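Local atomic coordinates of inorganic polyphosphate/ATP-glucomannokinase (PDB entry 1WOQ), a protein that phosphorylates glucose and mannose, drawing the phosphate from either inorganic polyphosphate or ATP. Residues V29-R40 and L246-I257. Numbering follows the deposited sequence.
Sequences VDLKKGKLLGER and LRNEAGIVGAAI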
loop_
_atom_site.group_PDB
_atom_site.type_symbol
_atom_site.label_atom_id
_atom_site.label_comp_id
_atom_site.label_asym_id
_atom_site.label_seq_id
_atom_site.Cartn_x
_atom_site.Cartn_y
_atom_site.Cartn_z
ATOM N N VAL A 29 -10.132 -9.496 -7.886
ATOM C CA VAL A 29 -10.992 -8.628 -7.097
ATOM C C VAL A 29 -12.378 -8.360 -7.660
ATOM O O VAL A 29 -12.535 -7.981 -8.821
ATOM C CB VAL A 29 -10.300 -7.264 -6.860
ATOM C CG1 VAL A 29 -11.141 -6.392 -5.934
ATOM C CG2 VAL A 29 -8.911 -7.483 -6.265
ATOM N N ASP A 30 -13.377 -8.568 -6.808
ATOM C CA ASP A 30 -14.771 -8.312 -7.147
ATOM C C ASP A 30 -15.008 -6.908 -6.594
ATOM O O ASP A 30 -15.139 -6.733 -5.383
ATOM C CB ASP A 30 -15.683 -9.307 -6.432
ATOM C CG ASP A 30 -17.152 -9.068 -6.728
ATOM O OD1 ASP A 30 -17.579 -7.895 -6.722
ATOM O OD2 ASP A 30 -17.881 -10.054 -6.958
ATOM N N LEU A 31 -15.042 -5.913 -7.474
ATOM C CA LEU A 31 -15.223 -4.535 -7.041
ATOM C C LEU A 31 -16.595 -4.233 -6.449
ATOM O O LEU A 31 -16.798 -3.178 -5.848
ATOM C CB LEU A 31 -14.909 -3.576 -8.192
ATOM C CG LEU A 31 -13.408 -3.492 -8.516
ATOM C CD1 LEU A 31 -13.167 -2.551 -9.680
ATOM C CD2 LEU A 31 -12.654 -3.011 -7.284
ATOM N N LYS A 32 -17.531 -5.159 -6.604
ATOM C CA LYS A 32 -18.863 -4.961 -6.050
ATOM C C LYS A 32 -18.857 -5.196 -4.543
ATOM O O LYS A 32 -19.591 -4.539 -3.805
ATOM C CB LYS A 32 -19.866 -5.900 -6.725
ATOM C CG LYS A 32 -20.542 -5.302 -7.952
ATOM C CD LYS A 32 -19.536 -4.772 -8.962
ATOM C CE LYS A 32 -20.237 -4.050 -10.107
ATOM N NZ LYS A 32 -19.266 -3.505 -11.099
ATOM N N LYS A 33 -18.023 -6.125 -4.085
ATOM C CA LYS A 33 -17.943 -6.428 -2.658
ATOM C C LYS A 33 -16.645 -5.938 -2.028
ATOM O O LYS A 33 -16.534 -5.858 -0.806
ATOM C CB LYS A 33 -18.070 -7.936 -2.416
ATOM C CG LYS A 33 -19.368 -8.565 -2.903
ATOM C CD LYS A 33 -19.372 -8.739 -4.412
ATOM C CE LYS A 33 -20.599 -9.504 -4.881
ATOM N NZ LYS A 33 -20.571 -9.750 -6.351
ATOM N N GLY A 34 -15.662 -5.612 -2.860
ATOM C CA GLY A 34 -14.390 -5.152 -2.335
ATOM C C GLY A 34 -13.609 -6.300 -1.728
ATOM O O GLY A 34 -12.798 -6.108 -0.817
ATOM N N LYS A 35 -13.857 -7.503 -2.233
ATOM C CA LYS A 35 -13.173 -8.690 -1.745
ATOM C C LYS A 35 -12.625 -9.515 -2.901
ATOM O O LYS A 35 -12.953 -9.274 -4.060
ATOM C CB LYS A 35 -14.121 -9.552 -0.906
ATOM C CG LYS A 35 -14.554 -8.904 0.399
ATOM C CD LYS A 35 -15.327 -9.879 1.273
ATOM C CE LYS A 35 -15.727 -9.234 2.591
ATOM N NZ LYS A 35 -16.593 -8.044 2.378
ATOM N N LEU A 36 -11.790 -10.492 -2.571
ATOM C CA LEU A 36 -11.191 -11.358 -3.576
ATOM C C LEU A 36 -12.047 -12.574 -3.880
ATOM O O LEU A 36 -12.745 -13.091 -3.006
ATOM C CB LEU A 36 -9.819 -11.849 -3.108
ATOM C CG LEU A 36 -8.602 -10.937 -3.260
ATOM C CD1 LEU A 36 -8.867 -9.587 -2.627
ATOM C CD2 LEU A 36 -7.403 -11.614 -2.612
ATOM N N LEU A 37 -11.989 -13.020 -5.129
ATOM C CA LEU A 37 -12.702 -14.215 -5.549
ATOM C C LEU A 37 -11.651 -15.305 -5.425
ATOM O O LEU A 37 -10.615 -15.255 -6.095
ATOM C CB LEU A 37 -13.169 -14.096 -7.000
ATOM C CG LEU A 37 -14.178 -12.982 -7.280
ATOM C CD1 LEU A 37 -14.616 -13.045 -8.733
ATOM C CD2 LEU A 37 -15.379 -13.129 -6.350
ATOM N N GLY A 38 -11.903 -16.277 -4.557
ATOM C CA GLY A 38 -10.936 -17.339 -4.363
ATOM C C GLY A 38 -9.828 -16.863 -3.440
ATOM O O GLY A 38 -9.967 -15.833 -2.772
ATOM N N GLU A 39 -8.722 -17.598 -3.416
ATOM C CA GLU A 39 -7.587 -17.273 -2.556
ATOM C C GLU A 39 -6.563 -16.368 -3.233
ATOM O O GLU A 39 -6.438 -16.363 -4.457
ATOM C CB GLU A 39 -6.882 -18.561 -2.122
ATOM C CG GLU A 39 -7.800 -19.611 -1.517
ATOM C CD GLU A 39 -8.465 -19.138 -0.243
ATOM O OE1 GLU A 39 -7.739 -18.821 0.722
ATOM O OE2 GLU A 39 -9.713 -19.082 -0.206
ATOM N N ARG A 40 -5.831 -15.600 -2.433
ATOM C CA ARG A 40 -4.795 -14.741 -2.984
ATOM C C ARG A 40 -3.622 -15.664 -3.284
ATOM O O ARG A 40 -3.480 -16.717 -2.658
ATOM C CB ARG A 40 -4.386 -13.663 -1.978
ATOM C CG ARG A 40 -3.821 -14.193 -0.682
ATOM C CD ARG A 40 -4.045 -13.187 0.433
ATOM N NE ARG A 40 -3.479 -13.629 1.703
ATOM C CZ ARG A 40 -3.911 -13.219 2.890
ATOM N NH1 ARG A 40 -4.920 -12.361 2.964
ATOM N NH2 ARG A 40 -3.336 -13.663 3.999
ATOM N N LEU A 246 -8.892 -3.521 5.863
ATOM C CA LEU A 246 -8.178 -4.432 4.978
ATOM C C LEU A 246 -6.703 -4.346 5.350
ATOM O O LEU A 246 -6.188 -3.265 5.642
ATOM C CB LEU A 246 -8.369 -4.037 3.508
ATOM C CG LEU A 246 -9.775 -4.139 2.909
ATOM C CD1 LEU A 246 -10.599 -2.913 3.285
ATOM C CD2 LEU A 246 -9.666 -4.248 1.397
ATOM N N ARG A 247 -6.020 -5.482 5.359
ATOM C CA ARG A 247 -4.604 -5.489 5.699
ATOM C C ARG A 247 -3.835 -6.305 4.674
ATOM O O ARG A 247 -3.095 -5.757 3.854
ATOM C CB ARG A 247 -4.396 -6.064 7.107
ATOM C CG ARG A 247 -2.950 -6.031 7.592
ATOM C CD ARG A 247 -2.853 -6.309 9.088
ATOM N NE ARG A 247 -3.347 -7.636 9.451
ATOM C CZ ARG A 247 -2.742 -8.777 9.133
ATOM N NH1 ARG A 247 -1.609 -8.762 8.444
ATOM N NH2 ARG A 247 -3.269 -9.934 9.506
ATOM N N ASN A 248 -4.022 -7.619 4.705
ATOM C CA ASN A 248 -3.326 -8.485 3.768
ATOM C C ASN A 248 -3.775 -8.255 2.328
ATOM O O ASN A 248 -3.009 -8.488 1.400
ATOM C CB ASN A 248 -3.540 -9.955 4.137
ATOM C CG ASN A 248 -3.036 -10.287 5.529
ATOM O OD1 ASN A 248 -3.589 -9.828 6.528
ATOM N ND2 ASN A 248 -1.978 -11.087 5.599
ATOM N N GLU A 249 -5.005 -7.786 2.140
ATOM C CA GLU A 249 -5.530 -7.574 0.791
ATOM C C GLU A 249 -5.748 -6.118 0.383
ATOM O O GLU A 249 -6.257 -5.851 -0.700
ATOM C CB GLU A 249 -6.847 -8.345 0.633
ATOM C CG GLU A 249 -6.770 -9.784 1.137
ATOM C CD GLU A 249 -8.053 -10.569 0.909
ATOM O OE1 GLU A 249 -9.149 -9.983 1.041
ATOM O OE2 GLU A 249 -7.962 -11.779 0.611
ATOM N N ALA A 250 -5.343 -5.177 1.230
ATOM C CA ALA A 250 -5.540 -3.758 0.940
ATOM C C ALA A 250 -4.907 -3.283 -0.370
ATOM O O ALA A 250 -5.541 -2.567 -1.145
ATOM C CB ALA A 250 -5.019 -2.913 2.104
ATOM N N GLY A 251 -3.658 -3.672 -0.607
ATOM C CA GLY A 251 -2.972 -3.263 -1.825
ATOM C C GLY A 251 -3.593 -3.874 -3.068
ATOM O O GLY A 251 -3.783 -3.202 -4.083
ATOM N N ILE A 252 -3.900 -5.164 -2.990
ATOM C CA ILE A 252 -4.518 -5.877 -4.100
ATOM C C ILE A 252 -5.840 -5.217 -4.502
ATOM O O ILE A 252 -6.080 -4.921 -5.678
ATOM C CB ILE A 252 -4.784 -7.349 -3.711
ATOM C CG1 ILE A 252 -3.451 -8.098 -3.612
ATOM C CG2 ILE A 252 -5.724 -8.006 -4.728
ATOM C CD1 ILE A 252 -3.561 -9.483 -3.013
ATOM N N VAL A 253 -6.696 -4.985 -3.514
ATOM C CA VAL A 253 -7.992 -4.374 -3.773
ATOM C C VAL A 253 -7.832 -2.952 -4.289
ATOM O O VAL A 253 -8.463 -2.572 -5.269
ATOM C CB VAL A 253 -8.866 -4.376 -2.500
ATOM C CG1 VAL A 253 -10.172 -3.626 -2.748
ATOM C CG2 VAL A 253 -9.155 -5.812 -2.093
ATOM N N GLY A 254 -6.966 -2.176 -3.641
ATOM C CA GLY A 254 -6.749 -0.806 -4.070
ATOM C C GLY A 254 -6.234 -0.699 -5.496
ATOM O O GLY A 254 -6.575 0.234 -6.218
ATOM N N ALA A 255 -5.402 -1.653 -5.907
ATOM C CA ALA A 255 -4.856 -1.640 -7.260
ATOM C C ALA A 255 -5.977 -1.835 -8.277
ATOM O O ALA A 255 -5.974 -1.219 -9.341
ATOM C CB ALA A 255 -3.810 -2.740 -7.415
ATOM N N ALA A 256 -6.934 -2.695 -7.941
ATOM C CA ALA A 256 -8.066 -2.961 -8.824
ATOM C C ALA A 256 -8.951 -1.720 -8.898
ATOM O O ALA A 256 -9.416 -1.336 -9.973
ATOM C CB ALA A 256 -8.864 -4.152 -8.310
ATOM N N ILE A 257 -9.183 -1.094 -7.747
ATOM C CA ILE A 257 -9.994 0.118 -7.697
ATOM C C ILE A 257 -9.428 1.162 -8.655
ATOM O O ILE A 257 -10.167 1.763 -9.428
ATOM C CB ILE A 257 -10.012 0.740 -6.274
ATOM C CG1 ILE A 257 -10.832 -0.140 -5.329
ATOM C CG2 ILE A 257 -10.583 2.160 -6.329
ATOM C CD1 ILE A 257 -10.822 0.339 -3.889
HETATM O O HOH W 1 -11.365 -11.007 0.259
#
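E249 sends its carboxylate toward the edge strand, where OE1 accepts from a bridging water at 2.6 Å; that water accepts from the backbone N of L36, 2.9 Å away, so a single solvent molecule ties the residue just before the helix to the hairpin. The other oxygen, OE2, looks to R40, but NH1 stands 3.9 Å from it, a long salt bridge, with the guanidinium and carboxylate planes 77° apart. R40 gets there by placing CG between its backbone N and carbonyl carbon (chi1 61°) and then running extended to NE. N248 sets CB over one face of the guanidinium, 3.5 Å from R40 CZ, its amide within 3° of the guanidinium plane. A leucine in place of R40 would probably leave the E249 carboxylate without this distant positive mate and strip the cover from N248. L36 meets E249 from the opposite direction, CD1 nearest OE1 and CD2 nearest OE2, and CD1 also meets V253 CG2 at 3.8 Å. Here the C-terminal helix 250-262 returns to close over the N-terminal sheet, whose 3-2-1-4-5 strand order is that of the RNase H-like core of the actin ATPase clan; helix 123-134 packs alongside, with Y134 touching V253 and I257. V29, on the next strand in, sets its CG2 3.6 Å from I252 CG2, while its CB sits 3.7 Å from A256 CB, a close fit allowed by the small alanine. Further along, L31 CD2 lies against I257 CG1 at 3.9 Å. The hairpin that carries L31 is pinned by D30: OD1 takes the backbone N of K32 in an Asx turn and that of K33 as well, OD2 is salt-bridged to K33 NZ, and G34 and K35 face D30 in a G1 beta bulge.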